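Putative transcription regulator (Lactobacillus plantarum WCFS1, PDB 3COL) probably regulates transcription as a dimeric DNA-binding protein of the TetR family, with a helix-turn-helix domain near its N terminus. Local coordinates at residues Thr86-Tyr97 / Tyr180-Trp190. Sequence-based numbering, arbitrary orientation.
Sequences TTRIRLYVQQVY and YTFGDIFQMIW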
ATOM      1  N   THR A  86       7.661  18.203 -16.032  1.00 12.07           N
ATOM      2  CA  THR A  86       7.478  18.601 -14.635  1.00 11.82           C
ATOM      3  C   THR A  86       6.050  19.011 -14.406  1.00 11.85           C
ATOM      4  O   THR A  86       5.428  18.656 -13.375  1.00 11.70           O
ATOM      5  CB  THR A  86       8.496  19.749 -14.219  1.00 12.48           C
ATOM      6  OG1 THR A  86       9.807  19.194 -14.160  1.00 14.08           O
ATOM      7  CG2 THR A  86       8.168  20.363 -12.846  1.00 11.44           C
ATOM      8  N   THR A  87       5.545  19.801 -15.359  1.00 11.50           N
ATOM      9  CA  THR A  87       4.145  20.225 -15.392  1.00 10.72           C
ATOM     10  C   THR A  87       3.197  18.989 -15.513  1.00 10.40           C
ATOM     11  O   THR A  87       2.222  18.886 -14.779  1.00 10.08           O
ATOM     12  CB  THR A  87       3.919  21.215 -16.575  1.00  9.94           C
ATOM     13  OG1 THR A  87       4.735  22.377 -16.365  1.00 10.02           O
ATOM     14  CG2 THR A  87       2.444  21.655 -16.686  1.00 10.44           C
ATOM     15  N   ARG A  88       3.470  18.094 -16.463  1.00  9.52           N
ATOM     16  CA  ARG A  88       2.607  16.934 -16.670  1.00  9.94           C
ATOM     17  C   ARG A  88       2.593  15.987 -15.471  1.00  9.94           C
ATOM     18  O   ARG A  88       1.558  15.435 -15.169  1.00 10.65           O
ATOM     19  CB  ARG A  88       3.006  16.147 -17.938  1.00 10.08           C
ATOM     20  CG  ARG A  88       2.716  16.898 -19.225  1.00  8.40           C
ATOM     21  CD  ARG A  88       2.968  15.974 -20.412  1.00  9.10           C
ATOM     22  NE  ARG A  88       4.346  16.062 -20.877  1.00  9.37           N
ATOM     23  CZ  ARG A  88       4.955  15.143 -21.618  1.00 11.90           C
ATOM     24  NH1 ARG A  88       6.211  15.350 -22.003  1.00 12.98           N
ATOM     25  NH2 ARG A  88       4.318  14.032 -21.968  1.00  8.61           N
ATOM     26  N   ILE A  89       3.737  15.775 -14.815  1.00 10.25           N
ATOM     27  CA  ILE A  89       3.779  15.015 -13.553  1.00 10.84           C
ATOM     28  C   ILE A  89       2.884  15.655 -12.465  1.00 11.21           C
ATOM     29  O   ILE A  89       2.119  14.969 -11.801  1.00 12.37           O
ATOM     30  CB  ILE A  89       5.247  14.766 -13.053  1.00 10.60           C
ATOM     31  CG1 ILE A  89       5.953  13.810 -13.999  1.00 11.30           C
ATOM     32  CG2 ILE A  89       5.267  14.119 -11.596  1.00 10.03           C
ATOM     33  CD1 ILE A  89       7.441  13.668 -13.731  1.00 10.84           C
ATOM     34  N   ARG A  90       2.968  16.965 -12.302  0.50 11.67           N
ATOM     35  CA  ARG A  90       2.141  17.641 -11.320  0.50 12.12           C
ATOM     36  C   ARG A  90       0.646  17.471 -11.620  0.50 11.81           C
ATOM     37  O   ARG A  90      -0.144  17.174 -10.716  0.50 11.72           O
ATOM     38  CB  ARG A  90       2.522  19.124 -11.195  0.50 11.80           C
ATOM     39  CG  ARG A  90       1.897  19.810  -9.967  0.50 12.86           C
ATOM     40  CD  ARG A  90       2.231  21.301  -9.895  0.50 12.32           C
ATOM     41  NE  ARG A  90       1.522  22.048 -10.941  0.50 15.76           N
ATOM     42  CZ  ARG A  90       2.082  22.482 -12.073  0.50 14.03           C
ATOM     43  NH1 ARG A  90       3.357  22.254 -12.307  0.50 13.10           N
ATOM     44  NH2 ARG A  90       1.366  23.155 -12.962  0.50 14.64           N
ATOM     45  N   LEU A  91       0.275  17.657 -12.890  1.00 12.28           N
ATOM     46  CA  LEU A  91      -1.100  17.437 -13.366  1.00 11.40           C
ATOM     47  C   LEU A  91      -1.546  16.018 -13.071  1.00 11.35           C
ATOM     48  O   LEU A  91      -2.679  15.793 -12.636  1.00  9.84           O
ATOM     49  CB  LEU A  91      -1.198  17.673 -14.879  1.00 11.32           C
ATOM     50  CG  LEU A  91      -0.948  19.102 -15.407  1.00 14.14           C
ATOM     51  CD1 LEU A  91      -1.037  19.093 -16.964  1.00 16.63           C
ATOM     52  CD2 LEU A  91      -1.893  20.142 -14.771  1.00 14.69           C
ATOM     53  N   TYR A  92      -0.655  15.060 -13.331  1.00 11.46           N
ATOM     54  CA  TYR A  92      -0.987  13.660 -13.052  1.00 12.99           C
ATOM     55  C   TYR A  92      -1.257  13.393 -11.574  1.00 11.55           C
ATOM     56  O   TYR A  92      -2.268  12.807 -11.216  1.00 11.94           O
ATOM     57  CB  TYR A  92       0.111  12.724 -13.588  1.00 14.24           C
ATOM     58  CG  TYR A  92      -0.092  11.286 -13.181  1.00 16.50           C
ATOM     59  CD1 TYR A  92      -1.227  10.585 -13.569  1.00 14.62           C
ATOM     60  CD2 TYR A  92       0.831  10.653 -12.373  1.00 16.55           C
ATOM     61  CE1 TYR A  92      -1.412   9.264 -13.168  1.00 19.29           C
ATOM     62  CE2 TYR A  92       0.649   9.361 -11.962  1.00 19.87           C
ATOM     63  CZ  TYR A  92      -0.474   8.681 -12.360  1.00 18.16           C
ATOM     64  OH  TYR A  92      -0.626   7.370 -11.958  1.00 22.99           O
ATOM     65  N   VAL A  93      -0.324  13.788 -10.718  1.00 12.08           N
ATOM     66  CA  VAL A  93      -0.438  13.508  -9.318  1.00 10.84           C
ATOM     67  C   VAL A  93      -1.626  14.274  -8.729  1.00 10.50           C
ATOM     68  O   VAL A  93      -2.301  13.778  -7.840  1.00 10.29           O
ATOM     69  CB  VAL A  93       0.879  13.837  -8.563  1.00 11.89           C
ATOM     70  CG1 VAL A  93       0.733  13.515  -7.070  1.00  9.92           C
ATOM     71  CG2 VAL A  93       2.046  13.027  -9.162  1.00 11.90           C
ATOM     72  N   GLN A  94      -1.879  15.481  -9.215  1.00 10.36           N
ATOM     73  CA  GLN A  94      -3.022  16.235  -8.707  1.00 11.51           C
ATOM     74  C   GLN A  94      -4.366  15.553  -9.042  1.00 11.69           C
ATOM     75  O   GLN A  94      -5.278  15.518  -8.205  1.00 11.78           O
ATOM     76  CB  GLN A  94      -2.978  17.679  -9.183  1.00 12.25           C
ATOM     77  CG  GLN A  94      -4.245  18.456  -8.924  1.00 15.44           C
ATOM     78  CD  GLN A  94      -3.922  19.863  -8.617  1.00 23.69           C
ATOM     79  OE1 GLN A  94      -3.197  20.531  -9.371  1.00 27.24           O
ATOM     80  NE2 GLN A  94      -4.412  20.337  -7.480  1.00 27.47           N
ATOM     81  N   GLN A  95      -4.481  15.011 -10.249  1.00 12.15           N
ATOM     82  CA  GLN A  95      -5.645  14.180 -10.612  1.00 13.46           C
ATOM     83  C   GLN A  95      -5.805  12.910  -9.732  1.00 12.50           C
ATOM     84  O   GLN A  95      -6.893  12.636  -9.222  1.00 13.37           O
ATOM     85  CB  GLN A  95      -5.586  13.812 -12.107  1.00 13.91           C
ATOM     86  CG  GLN A  95      -6.791  13.006 -12.635  1.00 17.06           C
ATOM     87  CD  GLN A  95      -8.160  13.580 -12.220  1.00 21.66           C
ATOM     88  OE1 GLN A  95      -8.365  14.802 -12.168  1.00 20.76           O
ATOM     89  NE2 GLN A  95      -9.108  12.682 -11.939  1.00 23.22           N
ATOM     90  N   VAL A  96      -4.738  12.144  -9.539  1.00 12.08           N
ATOM     91  CA  VAL A  96      -4.809  10.933  -8.651  1.00 10.39           C
ATOM     92  C   VAL A  96      -5.302  11.346  -7.260  1.00 10.46           C
ATOM     93  O   VAL A  96      -6.167  10.710  -6.677  1.00 10.56           O
ATOM     94  CB  VAL A  96      -3.441  10.184  -8.569  1.00 10.62           C
ATOM     95  CG1 VAL A  96      -3.513   8.945  -7.591  1.00  9.08           C
ATOM     96  CG2 VAL A  96      -2.951   9.748  -9.928  1.00  9.38           C
ATOM     97  N   TYR A  97      -4.750  12.439  -6.750  1.00 10.50           N
ATOM     98  CA  TYR A  97      -5.129  13.025  -5.463  1.00 11.50           C
ATOM     99  C   TYR A  97      -6.607  13.381  -5.388  1.00 12.07           C
ATOM    100  O   TYR A  97      -7.307  12.914  -4.478  1.00 10.64           O
ATOM    101  CB  TYR A  97      -4.243  14.250  -5.186  1.00 12.20           C
ATOM    102  CG  TYR A  97      -4.509  15.002  -3.913  1.00 12.22           C
ATOM    103  CD1 TYR A  97      -3.837  14.680  -2.732  1.00 11.71           C
ATOM    104  CD2 TYR A  97      -5.420  16.081  -3.899  1.00 12.86           C
ATOM    105  CE1 TYR A  97      -4.091  15.411  -1.530  1.00 14.39           C
ATOM    106  CE2 TYR A  97      -5.672  16.825  -2.723  1.00 13.68           C
ATOM    107  CZ  TYR A  97      -5.003  16.479  -1.543  1.00 15.39           C
ATOM    108  OH  TYR A  97      -5.269  17.193  -0.378  1.00 17.10           O
ATOM    109  N   TYR A 180      -4.795  19.420   5.296  1.00  5.79           N
ATOM    110  CA  TYR A 180      -3.640  19.570   4.377  1.00  5.82           C
ATOM    111  C   TYR A 180      -4.109  19.890   2.996  1.00  5.80           C
ATOM    112  O   TYR A 180      -5.197  19.488   2.604  1.00  6.95           O
ATOM    113  CB  TYR A 180      -2.805  18.267   4.325  1.00  5.03           C
ATOM    114  CG  TYR A 180      -2.291  17.917   5.702  1.00  5.52           C
ATOM    115  CD1 TYR A 180      -1.125  18.535   6.223  1.00  4.65           C
ATOM    116  CD2 TYR A 180      -2.999  17.002   6.510  1.00  2.62           C
ATOM    117  CE1 TYR A 180      -0.680  18.243   7.510  1.00  3.40           C
ATOM    118  CE2 TYR A 180      -2.556  16.695   7.796  1.00  2.37           C
ATOM    119  CZ  TYR A 180      -1.416  17.298   8.287  1.00  3.98           C
ATOM    120  OH  TYR A 180      -1.024  16.950   9.565  1.00  5.69           O
ATOM    121  N   THR A 181      -3.294  20.615   2.245  1.00  5.83           N
ATOM    122  CA  THR A 181      -3.633  20.971   0.888  1.00  5.78           C
ATOM    123  C   THR A 181      -2.925  19.996  -0.038  1.00  5.41           C
ATOM    124  O   THR A 181      -2.073  19.195   0.405  1.00  5.30           O
ATOM    125  CB  THR A 181      -3.145  22.386   0.572  1.00  6.12           C
ATOM    126  OG1 THR A 181      -1.731  22.434   0.777  1.00  6.96           O
ATOM    127  CG2 THR A 181      -3.833  23.412   1.485  1.00  8.40           C
ATOM    128  N   PHE A 182      -3.306  20.019  -1.311  1.00  4.70           N
ATOM    129  CA  PHE A 182      -2.590  19.230  -2.283  1.00  4.14           C
ATOM    130  C   PHE A 182      -1.114  19.654  -2.238  1.00  3.91           C
ATOM    131  O   PHE A 182      -0.252  18.829  -2.341  1.00  4.04           O
ATOM    132  CB  PHE A 182      -3.157  19.439  -3.693  1.00  4.20           C
ATOM    133  CG  PHE A 182      -2.244  18.888  -4.784  1.00  3.94           C
ATOM    134  CD1 PHE A 182      -2.103  17.513  -4.941  1.00  3.20           C
ATOM    135  CD2 PHE A 182      -1.531  19.741  -5.620  1.00  2.00           C
ATOM    136  CE1 PHE A 182      -1.237  16.977  -5.923  1.00  6.30           C
ATOM    137  CE2 PHE A 182      -0.665  19.206  -6.625  1.00  2.00           C
ATOM    138  CZ  PHE A 182      -0.527  17.820  -6.760  1.00  2.00           C
ATOM    139  N   GLY A 183      -0.846  20.957  -2.117  1.00  3.35           N
ATOM    140  CA  GLY A 183       0.508  21.453  -2.064  1.00  3.67           C
ATOM    141  C   GLY A 183       1.293  20.788  -0.924  1.00  3.64           C
ATOM    142  O   GLY A 183       2.462  20.461  -1.084  1.00  2.68           O
ATOM    143  N   ASP A 184       0.680  20.647   0.248  1.00  3.64           N
ATOM    144  CA  ASP A 184       1.389  20.013   1.385  1.00  4.47           C
ATOM    145  C   ASP A 184       1.789  18.545   1.078  1.00  4.65           C
ATOM    146  O   ASP A 184       2.919  18.123   1.362  1.00  5.47           O
ATOM    147  CB  ASP A 184       0.537  20.008   2.657  1.00  3.67           C
ATOM    148  CG  ASP A 184       0.209  21.404   3.155  1.00  6.93           C
ATOM    149  OD1 ASP A 184       1.049  22.323   2.994  1.00  4.89           O
ATOM    150  OD2 ASP A 184      -0.900  21.564   3.708  1.00  6.59           O
ATOM    151  N   ILE A 185       0.840  17.773   0.549  1.00  4.87           N
ATOM    152  CA  ILE A 185       1.063  16.359   0.269  1.00  4.95           C
ATOM    153  C   ILE A 185       1.993  16.184  -0.935  1.00  4.98           C
ATOM    154  O   ILE A 185       2.894  15.323  -0.929  1.00  5.45           O
ATOM    155  CB  ILE A 185      -0.290  15.652   0.011  1.00  6.52           C
ATOM    156  CG1 ILE A 185      -1.284  15.874   1.169  1.00  5.38           C
ATOM    157  CG2 ILE A 185      -0.077  14.155  -0.337  1.00  5.76           C
ATOM    158  CD1 ILE A 185      -0.735  15.465   2.580  1.00  8.01           C
ATOM    159  N   PHE A 186       1.783  16.999  -1.978  1.00  4.51           N
ATOM    160  CA  PHE A 186       2.622  16.955  -3.185  1.00  4.33           C
ATOM    161  C   PHE A 186       4.059  17.336  -2.857  1.00  3.92           C
ATOM    162  O   PHE A 186       4.967  16.883  -3.527  1.00  5.10           O
ATOM    163  CB  PHE A 186       2.097  17.901  -4.285  1.00  3.53           C
ATOM    164  CG  PHE A 186       2.840  17.754  -5.616  1.00  3.83           C
ATOM    165  CD1 PHE A 186       2.877  16.520  -6.281  1.00  6.45           C
ATOM    166  CD2 PHE A 186       3.485  18.827  -6.191  1.00  2.95           C
ATOM    167  CE1 PHE A 186       3.564  16.375  -7.483  1.00  7.05           C
ATOM    168  CE2 PHE A 186       4.156  18.698  -7.403  1.00  2.00           C
ATOM    169  CZ  PHE A 186       4.204  17.480  -8.045  1.00  3.20           C
ATOM    170  N   GLN A 187       4.289  18.158  -1.831  1.00  3.88           N
ATOM    171  CA  GLN A 187       5.688  18.459  -1.476  1.00  4.84           C
ATOM    172  C   GLN A 187       6.470  17.154  -1.104  1.00  4.74           C
ATOM    173  O   GLN A 187       7.607  16.923  -1.563  1.00  4.63           O
ATOM    174  CB  GLN A 187       5.765  19.501  -0.371  1.00  4.25           C
ATOM    175  CG  GLN A 187       7.177  20.082  -0.174  1.00  8.46           C
ATOM    176  CD  GLN A 187       7.276  20.877   1.120  1.00 13.98           C
ATOM    177  OE1 GLN A 187       6.848  20.412   2.200  1.00 17.54           O
ATOM    178  NE2 GLN A 187       7.788  22.087   1.019  1.00 12.76           N
HETATM  179  N   MSE A 188       5.855  16.290  -0.308  1.00  4.99           N
HETATM  180  CA  MSE A 188       6.488  14.993   0.019  1.00  5.80           C
HETATM  181  C   MSE A 188       6.694  14.107  -1.247  1.00  4.76           C
HETATM  182  O   MSE A 188       7.782  13.585  -1.485  1.00  4.82           O
HETATM  183  CB  MSE A 188       5.693  14.238   1.081  1.00  4.44           C
HETATM  184  CG  MSE A 188       6.024  12.716   1.061  1.00  7.54           C
HETATM  185 SE   MSE A 188       5.168  11.786   2.536  0.80  8.94          SE
HETATM  186  CE  MSE A 188       6.380  12.163   4.004  1.00  6.13           C
ATOM    187  N   ILE A 189       5.649  13.964  -2.063  1.00  4.69           N
ATOM    188  CA  ILE A 189       5.690  13.106  -3.261  1.00  3.87           C
ATOM    189  C   ILE A 189       6.692  13.601  -4.294  1.00  4.00           C
ATOM    190  O   ILE A 189       7.460  12.819  -4.834  1.00  3.18           O
ATOM    191  CB  ILE A 189       4.290  12.987  -3.895  1.00  4.29           C
ATOM    192  CG1 ILE A 189       3.324  12.243  -2.942  1.00  3.68           C
ATOM    193  CG2 ILE A 189       4.363  12.365  -5.307  1.00  6.20           C
ATOM    194  CD1 ILE A 189       1.867  12.373  -3.365  1.00  3.62           C
ATOM    195  N   TRP A 190       6.677  14.911  -4.556  1.00  3.89           N
ATOM    196  CA  TRP A 190       7.584  15.514  -5.542  1.00  4.07           C
ATOM    197  C   TRP A 190       9.041  15.492  -5.087  1.00  3.58           C
ATOM    198  O   TRP A 190       9.929  15.196  -5.886  1.00  3.71           O
ATOM    199  CB  TRP A 190       7.141  16.966  -5.932  1.00  3.71           C
ATOM    200  CG  TRP A 190       8.029  17.629  -7.014  1.00  2.27           C
ATOM    201  CD1 TRP A 190       8.718  18.817  -6.902  1.00  4.12           C
ATOM    202  CD2 TRP A 190       8.325  17.129  -8.344  1.00  4.06           C
ATOM    203  NE1 TRP A 190       9.399  19.077  -8.060  1.00  3.98           N
ATOM    204  CE2 TRP A 190       9.196  18.059  -8.954  1.00  2.32           C
ATOM    205  CE3 TRP A 190       7.961  15.964  -9.061  1.00  3.39           C
ATOM    206  CZ2 TRP A 190       9.684  17.887 -10.263  1.00  6.32           C
ATOM    207  CZ3 TRP A 190       8.450  15.783 -10.344  1.00  4.82           C
ATOM    208  CH2 TRP A 190       9.309  16.735 -10.941  1.00  3.11           C
TER
HETATM  209  O   HOH W   1      -6.285  17.255   1.829  1.00 27.94           O
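Y97 and F182 both carry CG anti to the backbone N (chi1 179° and 167°), which directs their rings into the gap between the helices. The edge of F182 points at the face of Y97, a T-shaped pair with CD1 of F182 3.6 Å from CG of Y97. F182 CA also lies over the Y97 ring in a CH-pi contact. Y97 CE1 reaches I185 CG1 at 3.9 Å. Q94 lies over one face of F182: its CB is 3.8 Å from the ring centroid, and its amide stacks nearly flat on the ring, with NE2 3.5 Å from F182 CD2. F186 CB lies against the opposite face. At the N-terminus of helix 182-193, T181 and D184 form a capping box: D184 N donates to T181 OG1 and T181 N to D184 OD2. Replacing Y97 with an alanine would probably leave the F182 edge without its aromatic partner and I185 CG1 without its neighbour. Farther along, R90 CG lies 3.6 Å from F186 CE2, V93 CG1 touches F186 and I189, and W190 packs on T86 and I89. No direct hydrogen bond joins the segments. The axes of 86-97 and 182-190 come within 11.0 Å, their N-to-C directions 121° apart. The contact belongs to the all-helical C-terminal part, consistent with the ligand-binding and dimerisation domain of TetR regulators. Helix 152-171 touches I189, helix 133-143 touches I89, and L154 of the second subunit packs on I185.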